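PPC domain-containing protein (Archaeoglobus fulgidus, PDB 2H6L) is of unknown function but binds zinc through its PPC domain, and assembles as a trimer in the crystal. Local coordinates at the interface of chains A and B. Residues are numbered along the deposited sequence; one frame, centred on the assembly and turned at random. Chains: chain A/B, Hypothetical protein.

The interface of chains A and B. Residues chain A 45, 71, 96; chain B 52-54, 56, 91, 104.
A:Glu71, on strand 70-82, pushes its carboxylate against the backbone of B:Tyr53 and B:Tyr54 on strand 48-55, beside the histidines of chain B that serve its zinc site. A direct hydrogen bond runs from the backbone N of B:Tyr54 to carboxylate OE2 of A:Glu71, at 2.9 Å. It is fairly straight, 162° at the hydrogen, yet the donor lies well above the carboxylate plane, 63° out of it. A bend at chi2 (-84°) turns the acid away from an extended course and towards this amide. Packing is tight along the aliphatic part of the side chain, where CG of A:Glu71 meets CB of B:Tyr53 at 3.7 Å. That same CB lies close to A:Lys96, whose CB also reaches CG of the tyrosine ring at 3.8 Å. The other carboxylate oxygen, OE1, points towards B:His91, 3.5 Å from its ring carbon CE1; the carboxylate and imidazole planes are inclined to each other. An alanine in place of A:Glu71 would probably leave the B:Tyr54 amide without its partner across the interface and open a gap beside B:Tyr53. Contact is looser towards B:Gln56, where a water replaces direct polar pairing and A:Ala45 offers merely a methyl group to the amide oxygen. The trimeric deposited assembly suggests, without proving, that this subunit interface is biological. The water links OE2 of A:Glu71 to the backbone O of B:Tyr54, and lies 2.8 Å from side-chain amide oxygen OE1 of B:Gln56.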
loop_
_atom_site.group_PDB
_atom_site.type_symbol
_atom_site.label_atom_id
_atom_site.label_comp_id
_atom_site.label_asym_id
_atom_site.label_seq_id
_atom_site.Cartn_x
_atom_site.Cartn_y
_atom_site.Cartn_z
ATOM N N ALA A 45 3.780 14.297 -0.491
ATOM C CA ALA A 45 3.340 15.197 0.564
ATOM C C ALA A 45 2.247 16.120 0.048
ATOM O O ALA A 45 2.169 16.393 -1.147
ATOM C CB ALA A 45 4.521 16.019 1.081
ATOM N N GLU A 71 2.817 14.622 5.280
ATOM C CA GLU A 71 3.437 13.651 4.391
ATOM C C GLU A 71 2.372 12.625 4.034
ATOM O O GLU A 71 1.515 12.306 4.858
ATOM C CB GLU A 71 4.570 12.906 5.100
ATOM C CG GLU A 71 5.775 13.739 5.485
ATOM C CD GLU A 71 6.739 13.894 4.341
ATOM O OE1 GLU A 71 7.158 12.854 3.786
ATOM O OE2 GLU A 71 7.080 15.043 3.995
ATOM N N LYS A 96 3.269 13.265 10.201
ATOM C CA LYS A 96 4.705 13.423 10.346
ATOM C C LYS A 96 5.098 12.823 11.691
ATOM O O LYS A 96 4.464 13.099 12.712
ATOM C CB LYS A 96 5.064 14.910 10.286
ATOM C CG LYS A 96 4.365 15.746 11.344
ATOM C CD LYS A 96 4.432 17.234 11.035
ATOM C CE LYS A 96 3.503 17.602 9.885
ATOM N NZ LYS A 96 3.401 19.078 9.697
ATOM N N GLY B 52 11.714 10.451 8.397
ATOM C CA GLY B 52 11.699 11.896 8.492
ATOM C C GLY B 52 10.583 12.531 7.700
ATOM O O GLY B 52 9.885 11.852 6.943
ATOM N N TYR B 53 10.397 13.835 7.884
ATOM C CA TYR B 53 9.366 14.542 7.144
ATOM C C TYR B 53 9.989 15.755 6.460
ATOM O O TYR B 53 11.043 16.240 6.875
ATOM C CB TYR B 53 8.209 14.935 8.067
ATOM C CG TYR B 53 8.566 15.866 9.193
ATOM C CD1 TYR B 53 8.594 17.246 8.999
ATOM C CD2 TYR B 53 8.862 15.370 10.462
ATOM C CE1 TYR B 53 8.903 18.112 10.044
ATOM C CE2 TYR B 53 9.177 16.226 11.514
ATOM C CZ TYR B 53 9.193 17.597 11.299
ATOM O OH TYR B 53 9.488 18.439 12.340
ATOM N N TYR B 54 9.350 16.229 5.396
ATOM C CA TYR B 54 9.870 17.359 4.648
ATOM C C TYR B 54 9.233 18.692 5.040
ATOM O O TYR B 54 8.020 18.871 4.927
ATOM C CB TYR B 54 9.652 17.112 3.154
ATOM C CG TYR B 54 10.435 18.036 2.257
ATOM C CD1 TYR B 54 11.825 17.948 2.186
ATOM C CD2 TYR B 54 9.791 18.995 1.470
ATOM C CE1 TYR B 54 12.560 18.786 1.353
ATOM C CE2 TYR B 54 10.516 19.847 0.626
ATOM C CZ TYR B 54 11.901 19.733 0.571
ATOM O OH TYR B 54 12.630 20.529 -0.274
ATOM N N GLN B 56 8.086 21.815 4.116
ATOM C CA GLN B 56 7.767 22.372 2.805
ATOM C C GLN B 56 8.104 23.854 2.619
ATOM O O GLN B 56 8.051 24.370 1.505
ATOM C CB GLN B 56 6.287 22.113 2.498
ATOM C CG GLN B 56 5.918 20.633 2.623
ATOM C CD GLN B 56 4.436 20.355 2.415
ATOM O OE1 GLN B 56 3.974 19.232 2.621
ATOM N NE2 GLN B 56 3.689 21.368 1.999
ATOM N N HIS B 91 8.068 5.407 1.443
ATOM C CA HIS B 91 7.421 5.988 2.607
ATOM C C HIS B 91 6.931 4.826 3.447
ATOM O O HIS B 91 6.520 3.801 2.911
ATOM C CB HIS B 91 6.246 6.880 2.195
ATOM C CG HIS B 91 6.660 8.257 1.779
ATOM N ND1 HIS B 91 5.774 9.307 1.680
ATOM C CD2 HIS B 91 7.878 8.761 1.466
ATOM C CE1 HIS B 91 6.428 10.400 1.328
ATOM N NE2 HIS B 91 7.706 10.095 1.192
ATOM N N HIS B 104 9.078 9.694 5.335
ATOM C CA HIS B 104 9.982 9.376 4.252
ATOM C C HIS B 104 10.989 8.403 4.872
ATOM O O HIS B 104 11.525 8.663 5.943
ATOM C CB HIS B 104 10.687 10.656 3.806
ATOM C CG HIS B 104 11.643 10.466 2.675
ATOM N ND1 HIS B 104 11.302 10.709 1.363
ATOM C CD2 HIS B 104 12.936 10.061 2.661
ATOM C CE1 HIS B 104 12.344 10.467 0.587
ATOM N NE2 HIS B 104 13.347 10.071 1.350
HETATM O O HOH W 1 5.682 17.536 4.019
#